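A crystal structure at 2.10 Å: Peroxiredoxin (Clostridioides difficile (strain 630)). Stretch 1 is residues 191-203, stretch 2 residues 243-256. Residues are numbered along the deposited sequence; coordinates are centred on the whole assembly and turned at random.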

# COMPACT_ATOMS: atom_id res chain seq x y z
N GLU A 191 -6.91 -1.97 40.95
CA GLU A 191 -7.53 -0.75 41.48
C GLU A 191 -6.76 0.36 40.78
O GLU A 191 -5.79 0.85 41.36
N ILE A 192 -7.17 0.68 39.55
CA ILE A 192 -6.43 1.64 38.68
C ILE A 192 -6.18 2.92 39.46
O ILE A 192 -5.04 3.44 39.41
N ASP A 193 -7.19 3.44 40.15
CA ASP A 193 -7.07 4.75 40.85
C ASP A 193 -6.15 4.62 42.07
O ASP A 193 -5.56 5.61 42.45
N LYS A 194 -6.06 3.45 42.68
CA LYS A 194 -5.17 3.21 43.86
C LYS A 194 -3.71 3.00 43.40
O LYS A 194 -2.82 3.62 44.02
N ILE A 195 -3.46 2.19 42.36
CA ILE A 195 -2.06 1.91 41.89
C ILE A 195 -1.48 3.10 41.14
O ILE A 195 -0.27 3.21 41.14
N ALA A 196 -2.33 3.94 40.55
CA ALA A 196 -1.93 5.13 39.74
C ALA A 196 -0.84 5.93 40.44
O ALA A 196 0.23 6.08 39.87
N PRO A 197 -1.04 6.45 41.68
CA PRO A 197 -0.04 7.29 42.33
C PRO A 197 1.21 6.54 42.83
O PRO A 197 2.20 7.22 43.15
N ILE A 198 1.17 5.21 42.86
CA ILE A 198 2.31 4.38 43.34
C ILE A 198 3.32 4.20 42.20
O ILE A 198 4.53 4.35 42.46
N ILE A 199 2.83 3.84 41.02
CA ILE A 199 3.67 3.45 39.85
C ILE A 199 4.09 4.68 39.04
O ILE A 199 3.47 5.74 39.17
N ASP A 200 5.10 4.52 38.20
CA ASP A 200 5.59 5.57 37.27
C ASP A 200 4.88 5.40 35.93
O ASP A 200 4.56 6.41 35.31
N TYR A 201 4.60 4.17 35.53
CA TYR A 201 3.97 3.89 34.22
C TYR A 201 3.07 2.67 34.34
O TYR A 201 3.37 1.77 35.12
N PHE A 202 2.00 2.67 33.55
CA PHE A 202 1.15 1.49 33.29
C PHE A 202 1.44 1.14 31.84
O PHE A 202 1.25 2.04 30.98
N ASN A 203 1.99 -0.05 31.61
CA ASN A 203 2.46 -0.55 30.30
C ASN A 203 1.26 -1.27 29.68
O ASN A 203 1.04 -2.50 29.96
N ASN A 243 -10.78 3.60 28.89
CA ASN A 243 -11.16 2.82 30.10
C ASN A 243 -10.16 3.10 31.23
O ASN A 243 -10.62 3.41 32.37
N LEU A 244 -8.85 3.02 30.97
CA LEU A 244 -7.83 3.28 32.02
C LEU A 244 -7.93 4.73 32.49
O LEU A 244 -7.74 4.97 33.71
N GLU A 245 -8.16 5.68 31.59
CA GLU A 245 -8.15 7.14 31.92
C GLU A 245 -9.32 7.49 32.85
O GLU A 245 -9.10 8.26 33.80
N ASN A 246 -10.50 6.91 32.58
CA ASN A 246 -11.78 7.17 33.28
C ASN A 246 -11.81 6.43 34.62
O ASN A 246 -12.55 6.94 35.52
N ALA A 247 -11.07 5.31 34.76
CA ALA A 247 -10.83 4.58 36.04
C ALA A 247 -9.71 5.25 36.87
O ALA A 247 -9.42 4.79 37.99
N GLY A 248 -9.15 6.37 36.40
CA GLY A 248 -8.28 7.25 37.21
C GLY A 248 -6.80 7.12 36.88
O GLY A 248 -6.01 7.72 37.63
N MET A 249 -6.40 6.45 35.79
CA MET A 249 -4.95 6.46 35.38
C MET A 249 -4.64 7.74 34.61
O MET A 249 -5.19 7.95 33.54
N PRO A 250 -3.72 8.60 35.10
CA PRO A 250 -3.32 9.79 34.35
C PRO A 250 -2.82 9.38 32.95
O PRO A 250 -2.24 8.29 32.78
N SER A 251 -3.04 10.24 31.96
CA SER A 251 -2.73 9.90 30.56
C SER A 251 -1.21 9.70 30.42
O SER A 251 -0.83 8.72 29.78
N GLU A 252 -0.41 10.60 31.02
CA GLU A 252 1.07 10.73 30.98
C GLU A 252 1.79 9.49 31.52
O GLU A 252 3.04 9.51 31.48
N LYS A 253 1.08 8.60 32.22
CA LYS A 253 1.67 7.39 32.87
C LYS A 253 1.31 6.19 32.00
O LYS A 253 1.87 5.12 32.26
N ILE A 254 0.46 6.36 30.98
CA ILE A 254 0.14 5.24 30.06
C ILE A 254 1.19 5.13 28.96
O ILE A 254 1.39 6.12 28.24
N LEU A 255 1.78 3.94 28.81
CA LEU A 255 2.70 3.61 27.68
C LEU A 255 1.95 2.71 26.73
O LEU A 255 1.46 1.66 27.20
N LEU A 256 1.86 3.12 25.46
CA LEU A 256 1.07 2.36 24.47
C LEU A 256 1.97 1.26 23.91
O LEU A 256 3.08 1.57 23.45

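Met249 lies at the centre of the contact. Its CA-to-CB bond runs sideways, but the t, p, p rotamer folds the flexible chain back so that its methyl reaches the first stretch: CE lies 4.0 Å from Phe202 CB, 4.1 Å from Ile199 CD1 and 4.2 Å from Ile195 CG1. Both isoleucines adopt p, t, which brings their ends nearer than their sideways CB atoms would suggest. Ile192, in the m, m rotamer, points directly toward the second stretch; its CG2 is 3.6 Å from Met249 CB, its CB 3.9 Å from Ala247 CB, and its CD1 3.8 Å from Leu244 CD2. Leu244 (m, t) in turn covers the aromatic ring of Phe202 (chi1 t), with Leu244 CD2 4.2 Å from the centroid of the Phe202 ring in a CH-pi contact over the face. Ala196 also points inward, and its small methyl fits a close approach of the backbones, with CB 4.0 Å from Met249 SD and 3.9 Å from Pro250 CD. Gly248 permits the chain to turn at positive phi; a CB there would come within 3.0 Å of Asp193 CB.

Farther along, the parallel strands join through Phe202 N to Lys253 O (2.8 Å) and Leu255 N to Phe202 O (2.9 Å). Phe202 and Ile254 share one sheet face, Asn203 and Leu255 the other. Leu255 (m, t) places CD2 3.7 Å from Tyr201 CD1 and CD1 3.5 Å from Asn203 OD1, a buried oxygen without a polar partner, although Asn203 ND2 is bonded elsewhere in the structure.

At the polar edge, Lys253 extends as m, t, t, t. Its long aliphatic chain passes Asp200, with CG 3.3 Å from Asp200 O, and carries the ammonium to two backbone carbonyls. Lys253 NZ donates to Ala196 O at 2.9 Å. Lys253 NZ also donates to Ile199 O, at 3.1 Å.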

# COMPACT_ATOMS: atom_id res chain seq x y z
CB GLU A 191 -7.41 -0.64 43.01
CG GLU A 191 -8.08 -1.76 43.80
CD GLU A 191 -7.99 -1.57 45.32
OE1 GLU A 191 -6.85 -1.49 45.86
OE2 GLU A 191 -9.06 -1.44 45.97
CB ILE A 192 -7.19 1.95 37.38
CG1 ILE A 192 -7.49 0.69 36.57
CG2 ILE A 192 -6.45 3.02 36.57
CD1 ILE A 192 -6.30 -0.21 36.32
CB ASP A 193 -8.45 5.33 41.23
CG ASP A 193 -9.22 4.56 42.28
OD1 ASP A 193 -9.32 3.31 42.18
OD2 ASP A 193 -9.72 5.22 43.21
CB LYS A 194 -5.68 2.05 44.71
CG LYS A 194 -6.98 2.31 45.45
CD LYS A 194 -6.81 3.31 46.58
CE LYS A 194 -7.67 4.55 46.45
NZ LYS A 194 -8.95 4.39 47.17
CB ILE A 195 -1.96 0.67 41.00
CG1 ILE A 195 -2.57 0.91 39.62
CG2 ILE A 195 -2.56 -0.53 41.69
CD1 ILE A 195 -2.43 -0.29 38.71
CB ALA A 196 -3.13 5.99 39.42
CB PRO A 197 -0.77 7.93 43.51
CG PRO A 197 -1.90 6.96 43.83
CD PRO A 197 -2.26 6.33 42.49
CB ILE A 198 1.85 3.01 43.88
CG1 ILE A 198 0.89 3.15 45.07
CG2 ILE A 198 3.05 2.17 44.26
CD1 ILE A 198 0.00 1.93 45.28
CB ILE A 199 2.92 2.44 38.98
CG1 ILE A 199 1.80 3.07 38.16
CG2 ILE A 199 2.41 1.31 39.84
CD1 ILE A 199 0.98 2.05 37.39
CB ASP A 200 7.11 5.47 37.10
CG ASP A 200 7.85 5.81 38.37
OD1 ASP A 200 7.90 6.98 38.70
OD2 ASP A 200 8.33 4.90 39.04
CB TYR A 201 5.04 3.65 33.15
CG TYR A 201 5.88 4.86 32.83
CD1 TYR A 201 5.36 5.90 32.08
CD2 TYR A 201 7.20 4.96 33.23
CE1 TYR A 201 6.11 7.03 31.79
CE2 TYR A 201 7.98 6.06 32.92
CZ TYR A 201 7.43 7.10 32.20
OH TYR A 201 8.16 8.19 31.86
CB PHE A 202 -0.32 1.80 33.52
CG PHE A 202 -1.22 0.60 33.35
CD1 PHE A 202 -1.63 0.19 32.10
CD2 PHE A 202 -1.60 -0.14 34.44
CE1 PHE A 202 -2.44 -0.92 31.93
CE2 PHE A 202 -2.41 -1.26 34.28
CZ PHE A 202 -2.83 -1.64 33.03
CB ASN A 203 3.73 -1.41 30.39
CG ASN A 203 4.94 -0.67 30.93
OD1 ASN A 203 4.87 0.54 31.20
ND2 ASN A 203 6.03 -1.40 31.14
CB ASN A 243 -11.25 1.34 29.77
CG ASN A 243 -12.45 1.00 28.92
OD1 ASN A 243 -13.41 1.77 28.80
ND2 ASN A 243 -12.44 -0.20 28.38
CB LEU A 244 -6.43 2.96 31.51
CG LEU A 244 -6.13 1.47 31.32
CD1 LEU A 244 -4.85 1.29 30.54
CD2 LEU A 244 -6.02 0.73 32.64
CB GLU A 245 -8.19 7.98 30.64
CG GLU A 245 -6.82 8.12 29.98
CD GLU A 245 -6.84 8.81 28.62
OE1 GLU A 245 -7.87 8.69 27.92
OE2 GLU A 245 -5.85 9.45 28.29
CB ASN A 246 -12.96 6.78 32.39
CG ASN A 246 -13.16 7.77 31.26
OD1 ASN A 246 -12.86 8.94 31.41
ND2 ASN A 246 -13.65 7.28 30.14
CB ALA A 247 -10.58 3.11 35.76
CB MET A 249 -4.53 5.27 34.49
CG MET A 249 -3.01 5.26 34.19
SD MET A 249 -2.00 4.99 35.70
CE MET A 249 -2.74 3.45 36.23
CB PRO A 250 -2.15 10.39 35.14
CG PRO A 250 -2.26 9.81 36.53
CD PRO A 250 -3.02 8.50 36.39
CB SER A 251 -3.33 10.92 29.62
OG SER A 251 -2.74 12.20 29.81
CB GLU A 252 1.63 11.78 31.96
CG GLU A 252 0.84 13.05 32.12
CD GLU A 252 -0.29 13.02 33.15
OE1 GLU A 252 -0.02 13.28 34.35
OE2 GLU A 252 -1.45 12.75 32.72
CB LYS A 253 1.18 7.24 34.32
CG LYS A 253 1.76 8.24 35.33
CD LYS A 253 1.51 7.87 36.80
CE LYS A 253 2.19 8.79 37.79
NZ LYS A 253 1.90 8.41 39.20
CB ILE A 254 -1.24 5.39 29.44
CG1 ILE A 254 -2.29 5.59 30.54
CG2 ILE A 254 -1.48 4.18 28.53
CD1 ILE A 254 -3.70 5.30 30.10
CB LEU A 255 3.93 2.89 28.19
CG LEU A 255 4.86 3.71 29.07
CD1 LEU A 255 6.21 3.02 29.18
CD2 LEU A 255 5.00 5.13 28.53
CB LEU A 256 0.55 3.29 23.37
CG LEU A 256 -0.61 2.74 22.54
CD1 LEU A 256 -1.47 3.86 21.98
CD2 LEU A 256 -0.13 1.82 21.43